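AvmM (Streptomyces sp. NBRC 109436, PDB 7FE6) catalyses macrocyclization through dehydration and Michael-type addition in the biosynthesis of alchivemycin A. Local coordinates at residues A[50-55]-A[130-135]; A[22-27]-A[45-50]. All blocks are in the same frame, centred on the assembly; numbering follows the deposited sequence.

Interaction 1 of 2, residues A[50-55]-A[130-135]; sequences RGRYAY and LPEVES. With ZHU (Alchivemycin A), chain I.
E132 sets its CG between its own backbone N and carbonyl carbon (chi1 73°) and runs extended from there, while R52 keeps CG anti to its carbonyl carbon (chi1 -62°); the two side chains lie next to each other, point the same way and meet as a salt bridge. They belong to two loops at one end of a beta-sandwich. Segment 50-55 links strand 40-49 to strand 57-66. The other loop, residues 130-135, enters strand 135-144 through a type II beta turn from P131 to E134.

E132 OE2 hangs over the centre of one face of the R52 guanidinium, 3.2 Å from R52 CZ. The carboxylate plane stands almost upright on that face, at 87°. No N-H points at the oxygen, although R52 NE is 3.4 Å from E132 OE2, so the attraction is one of charge alone. The stronger partner of this oxygen is R13 of the second subunit, which also packs on R52; two arginines around one carboxylate would probably favour its ionised form.

Nearer the backbone, E132 CB lies 3.2 Å from G51 O. The loops then close with a single antiparallel bridge: L130 N donates to Y55 O at 2.9 Å, whereas the return bond from Y55 N to L130 O, at 3.4 Å, is weak. L130 O also accepts from N49 ND2. Within 50-55, Y53 CD2 sits over the centre of the Y55 ring; Y53 OH is tied to D163 O and Y55 OH to Y12.

Both loops reach alchivemycin A. R50 NH1 approaches the ligand's C1 from the one; from the turn, E134 OE1 comes to 3.4 Å from its C7, and V133 CG1 touches its C31 at 3.3 Å.

Interaction 2 of 2, residues A[22-27]-A[45-50]; sequences DNIVAD and VFYTNR
The ring of F46 lies against D27, with F46 CE2 3.5 Å from D27 CB and the carbonyl oxygen D27 O over one ring face, offset toward the rim. This is the tight end of an antiparallel beta ladder between strands 24-27 and 45-49, whose axes come within 4.6 Å at their closest. D27 N donates to F46 O at 3.0 Å and F46 N answers to D27 O; V25 and T48 form the second such hydrogen-bonded pair. At the non-hydrogen-bonded A26-Y47 pair between them, Y47 CA makes a CA-H...O contact with V25 O, 3.1 Å. Cutting F46 back to an alanine would probably open a gap beside D27 CB and remove packing against T137 and against S186 of the second subunit.

The other end is looser. Past the strands, R50 N still reaches N23 O at 2.8 Å, but the N23 side chain is exposed and adds little. R50 has CG anti to its carbonyl carbon (chi1 -58°), which brings R50 CG to 3.6 Å from V25 CG2, the two side chains crossing at about a right angle; R50 NH1 bonds L182 O of the second subunit.

V25, D27, F46 and T48 lie on one face; I24, A26, Y47 and N49 share the other, where I24, A26 and Y47 pack on strand 153-162 of the facing sheet. Strand 24-29 borders its own sheet within the chain, and strand 40-49 pairs on with 135-144.

Interaction 2 comes first along the chain and passes straight into interaction 1 through R50, which both share; their centres are 9 Å apart. N49, the last residue of the strand, couples them: N49 O probably accepts from V133 N at 2.7 Å, and N49 N probably donates to E134 O at 2.9 Å. Its side chain bridges too, with OD1 bonded to G51 N and ND2 to Y53 O. The turn that offers V133 and E134 to alchivemycin A is thus fixed to the sheet, while R50, the third pocket residue, comes from just beyond the strand end, its side chain about 4 Å from the ligand at the nearest atoms. Both contacts also lie against the second subunit, whose R13 bonds R50 O.

Interaction 1 of 2, residues A[50-55]-A[130-135]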
# COMPACT_ATOMS: atom_id res chain seq x y z
N ARG A 50 -11.31 -4.51 -9.37
CA ARG A 50 -10.58 -3.85 -10.44
C ARG A 50 -10.91 -4.40 -11.81
O ARG A 50 -10.40 -3.88 -12.81
CB ARG A 50 -9.09 -3.99 -10.18
CG ARG A 50 -8.64 -3.44 -8.86
CD ARG A 50 -8.57 -1.92 -8.90
NE ARG A 50 -7.89 -1.35 -7.75
CZ ARG A 50 -8.17 -0.14 -7.26
NH1 ARG A 50 -9.12 0.60 -7.82
NH2 ARG A 50 -7.52 0.30 -6.20
N GLY A 51 -11.75 -5.43 -11.90
CA GLY A 51 -12.20 -5.98 -13.16
C GLY A 51 -13.55 -5.43 -13.55
O GLY A 51 -14.02 -4.41 -13.03
N ARG A 52 -14.20 -6.12 -14.48
CA ARG A 52 -15.52 -5.70 -14.94
C ARG A 52 -16.64 -6.68 -14.64
O ARG A 52 -17.81 -6.30 -14.78
CB ARG A 52 -15.49 -5.40 -16.45
CG ARG A 52 -14.55 -4.26 -16.81
CD ARG A 52 -14.99 -3.54 -18.08
NE ARG A 52 -14.87 -2.09 -17.95
CZ ARG A 52 -15.89 -1.23 -18.04
NH1 ARG A 52 -15.66 0.07 -17.90
NH2 ARG A 52 -17.11 -1.67 -18.33
N TYR A 53 -16.34 -7.91 -14.19
CA TYR A 53 -17.37 -8.88 -13.86
C TYR A 53 -17.86 -8.67 -12.43
O TYR A 53 -17.07 -8.71 -11.48
CB TYR A 53 -16.84 -10.31 -14.02
CG TYR A 53 -17.86 -11.36 -13.63
CD1 TYR A 53 -18.90 -11.72 -14.48
CD2 TYR A 53 -17.81 -11.97 -12.37
CE1 TYR A 53 -19.84 -12.68 -14.11
CE2 TYR A 53 -18.76 -12.91 -12.00
CZ TYR A 53 -19.77 -13.26 -12.86
OH TYR A 53 -20.69 -14.20 -12.47
N ALA A 54 -19.18 -8.44 -12.27
CA ALA A 54 -19.79 -8.25 -10.96
C ALA A 54 -20.01 -9.61 -10.29
O ALA A 54 -20.65 -10.49 -10.87
CB ALA A 54 -21.13 -7.53 -11.10
N TYR A 55 -19.44 -9.78 -9.09
CA TYR A 55 -19.58 -11.03 -8.35
C TYR A 55 -20.83 -11.00 -7.47
O TYR A 55 -21.09 -10.01 -6.79
CB TYR A 55 -18.36 -11.29 -7.50
CG TYR A 55 -17.28 -11.97 -8.28
CD1 TYR A 55 -17.34 -13.32 -8.53
CD2 TYR A 55 -16.21 -11.25 -8.81
CE1 TYR A 55 -16.37 -13.96 -9.26
CE2 TYR A 55 -15.24 -11.87 -9.56
CZ TYR A 55 -15.33 -13.23 -9.78
OH TYR A 55 -14.37 -13.89 -10.51
N LEU A 130 -20.38 -7.55 -5.50
CA LEU A 130 -19.23 -6.67 -5.68
C LEU A 130 -19.14 -6.13 -7.11
O LEU A 130 -18.44 -6.70 -7.97
CB LEU A 130 -17.92 -7.37 -5.29
CG LEU A 130 -16.71 -6.41 -5.23
CD1 LEU A 130 -16.81 -5.44 -4.04
CD2 LEU A 130 -15.37 -7.14 -5.24
N PRO A 131 -19.80 -5.02 -7.41
CA PRO A 131 -19.72 -4.46 -8.77
C PRO A 131 -18.36 -3.84 -9.04
O PRO A 131 -17.57 -3.56 -8.13
CB PRO A 131 -20.82 -3.39 -8.79
CG PRO A 131 -21.65 -3.64 -7.54
CD PRO A 131 -20.70 -4.25 -6.55
N GLU A 132 -18.11 -3.57 -10.33
CA GLU A 132 -16.81 -3.04 -10.74
C GLU A 132 -16.56 -1.73 -10.02
O GLU A 132 -17.50 -0.97 -9.76
CB GLU A 132 -16.74 -2.85 -12.26
CG GLU A 132 -17.55 -1.68 -12.85
CD GLU A 132 -17.29 -1.45 -14.36
OE1 GLU A 132 -18.21 -0.96 -15.05
OE2 GLU A 132 -16.17 -1.72 -14.87
N VAL A 133 -15.31 -1.53 -9.60
CA VAL A 133 -14.85 -0.30 -8.97
C VAL A 133 -15.32 -0.25 -7.52
O VAL A 133 -14.82 0.56 -6.72
CB VAL A 133 -15.31 0.93 -9.80
CG1 VAL A 133 -14.87 2.24 -9.18
CG2 VAL A 133 -14.75 0.85 -11.23
N GLU A 134 -16.24 -1.12 -7.13
CA GLU A 134 -16.70 -1.07 -5.75
C GLU A 134 -15.73 -1.81 -4.82
O GLU A 134 -14.89 -2.62 -5.25
CB GLU A 134 -18.11 -1.65 -5.62
CG GLU A 134 -19.18 -1.00 -6.48
CD GLU A 134 -19.55 0.40 -6.06
OE1 GLU A 134 -19.24 0.82 -4.93
OE2 GLU A 134 -20.21 1.08 -6.88
N SER A 135 -15.91 -1.58 -3.52
CA SER A 135 -14.99 -2.17 -2.56
C SER A 135 -15.72 -2.43 -1.25
O SER A 135 -16.73 -1.78 -0.95
CB SER A 135 -13.75 -1.28 -2.33
OG SER A 135 -14.02 -0.22 -1.44
C1 ZHU I . -10.71 2.65 -4.88
C11 ZHU I . -16.91 7.59 -3.42
C12 ZHU I . -15.43 7.60 -3.02
C14 ZHU I . -15.49 9.32 -4.82
C15 ZHU I . -15.07 9.90 -5.96
C17 ZHU I . -15.41 12.13 -7.04
C19 ZHU I . -15.31 11.70 -9.42
C2 ZHU I . -12.16 2.93 -4.57
C21 ZHU I . -14.83 10.20 -11.35
C22 ZHU I . -16.18 9.54 -11.15
C24 ZHU I . -16.64 10.99 -9.11
C25 ZHU I . -16.47 9.99 -7.93
C27 ZHU I . -17.77 7.78 -7.23
C28 ZHU I . -18.55 9.88 -10.43
C29 ZHU I . -13.87 9.21 -12.00
C31 ZHU I . -12.51 2.40 -6.86
C35 ZHU I . -19.34 4.71 -2.64
C38 ZHU I . -18.76 5.47 -6.82
C5 ZHU I . -15.28 4.20 -5.97
C7 ZHU I . -17.53 3.79 -5.04
C9 ZHU I . -18.28 5.54 -3.36
N33 ZHU I . -17.30 5.53 -6.70
O32 ZHU I . -15.01 2.42 -4.37
O34 ZHU I . -16.55 3.95 -2.78
O36 ZHU I . -18.76 9.90 -7.40
O40 ZHU I . -20.32 7.45 -7.41
O41 ZHU I . -15.44 7.09 -6.83

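Interaction 2 of 2, residues A[22-27]-A[45-50]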
# COMPACT_ATOMS: atom_id res chain seq x y z
N ASP A 22 -7.45 -12.37 -10.32
CA ASP A 22 -6.56 -11.26 -9.93
C ASP A 22 -7.20 -9.89 -10.04
O ASP A 22 -6.64 -8.93 -9.50
CB ASP A 22 -5.30 -11.25 -10.80
CG ASP A 22 -4.34 -12.35 -10.43
OD1 ASP A 22 -4.19 -12.64 -9.22
OD2 ASP A 22 -3.73 -12.93 -11.37
N ASN A 23 -8.33 -9.75 -10.71
CA ASN A 23 -8.97 -8.45 -10.78
C ASN A 23 -9.57 -8.04 -9.44
O ASN A 23 -9.86 -6.85 -9.24
CB ASN A 23 -10.06 -8.46 -11.85
CG ASN A 23 -9.51 -8.25 -13.26
OD1 ASN A 23 -8.47 -7.61 -13.44
ND2 ASN A 23 -10.21 -8.79 -14.25
N ILE A 24 -9.77 -8.98 -8.52
CA ILE A 24 -10.27 -8.72 -7.18
C ILE A 24 -9.04 -8.65 -6.28
O ILE A 24 -8.51 -9.68 -5.86
CB ILE A 24 -11.25 -9.80 -6.70
CG1 ILE A 24 -12.24 -10.18 -7.80
CG2 ILE A 24 -12.02 -9.29 -5.50
CD1 ILE A 24 -13.09 -9.02 -8.33
N VAL A 25 -8.60 -7.43 -5.98
CA VAL A 25 -7.37 -7.18 -5.24
C VAL A 25 -7.71 -6.74 -3.81
O VAL A 25 -8.85 -6.46 -3.48
CB VAL A 25 -6.50 -6.13 -5.97
CG1 VAL A 25 -6.35 -6.52 -7.44
CG2 VAL A 25 -7.11 -4.73 -5.85
N ALA A 26 -6.69 -6.66 -2.95
CA ALA A 26 -6.89 -6.21 -1.58
C ALA A 26 -5.78 -5.26 -1.14
O ALA A 26 -4.62 -5.40 -1.54
CB ALA A 26 -6.98 -7.38 -0.62
N ASP A 27 -6.12 -4.31 -0.26
CA ASP A 27 -5.16 -3.35 0.27
C ASP A 27 -5.24 -3.27 1.79
O ASP A 27 -6.32 -3.40 2.38
CB ASP A 27 -5.37 -1.96 -0.32
CG ASP A 27 -5.18 -1.95 -1.82
OD1 ASP A 27 -4.10 -2.34 -2.28
OD2 ASP A 27 -6.11 -1.53 -2.54
N VAL A 45 -8.56 -3.27 6.04
CA VAL A 45 -8.24 -4.02 4.84
C VAL A 45 -9.50 -4.02 3.99
O VAL A 45 -10.61 -4.08 4.52
CB VAL A 45 -7.73 -5.45 5.20
CG1 VAL A 45 -8.65 -6.13 6.22
CG2 VAL A 45 -7.54 -6.33 3.96
N PHE A 46 -9.34 -3.91 2.68
CA PHE A 46 -10.50 -3.76 1.83
C PHE A 46 -10.21 -4.44 0.50
O PHE A 46 -9.07 -4.42 0.02
CB PHE A 46 -10.89 -2.28 1.63
CG PHE A 46 -9.71 -1.31 1.61
CD1 PHE A 46 -9.15 -0.85 2.80
CD2 PHE A 46 -9.21 -0.82 0.40
CE1 PHE A 46 -8.08 0.04 2.79
CE2 PHE A 46 -8.14 0.08 0.37
CZ PHE A 46 -7.57 0.52 1.57
N TYR A 47 -11.23 -5.05 -0.09
CA TYR A 47 -11.06 -5.67 -1.39
C TYR A 47 -11.88 -4.91 -2.42
O TYR A 47 -12.99 -4.47 -2.13
CB TYR A 47 -11.40 -7.17 -1.36
CG TYR A 47 -12.80 -7.57 -0.90
CD1 TYR A 47 -13.09 -7.75 0.46
CD2 TYR A 47 -13.81 -7.84 -1.84
CE1 TYR A 47 -14.36 -8.15 0.89
CE2 TYR A 47 -15.08 -8.23 -1.43
CZ TYR A 47 -15.35 -8.39 -0.06
OH TYR A 47 -16.60 -8.78 0.35
N THR A 48 -11.30 -4.74 -3.62
CA THR A 48 -11.83 -3.86 -4.65
C THR A 48 -11.93 -4.61 -5.97
O THR A 48 -11.01 -5.34 -6.34
CB THR A 48 -10.94 -2.62 -4.86
OG1 THR A 48 -10.83 -1.88 -3.64
CG2 THR A 48 -11.50 -1.72 -5.98
N ASN A 49 -13.06 -4.43 -6.67
CA ASN A 49 -13.22 -5.06 -7.98
C ASN A 49 -12.55 -4.16 -9.01
O ASN A 49 -13.11 -3.14 -9.44
CB ASN A 49 -14.68 -5.30 -8.31
CG ASN A 49 -14.85 -6.21 -9.53
OD1 ASN A 49 -13.91 -6.42 -10.29
ND2 ASN A 49 -16.05 -6.75 -9.72
N ARG A 50 -11.31 -4.51 -9.37
CA ARG A 50 -10.58 -3.85 -10.44
C ARG A 50 -10.91 -4.40 -11.81
O ARG A 50 -10.40 -3.88 -12.81
CB ARG A 50 -9.09 -3.99 -10.18
CG ARG A 50 -8.64 -3.44 -8.86
CD ARG A 50 -8.57 -1.92 -8.90
NE ARG A 50 -7.89 -1.35 -7.75
CZ ARG A 50 -8.17 -0.14 -7.26
NH1 ARG A 50 -9.12 0.60 -7.82
NH2 ARG A 50 -7.52 0.30 -6.20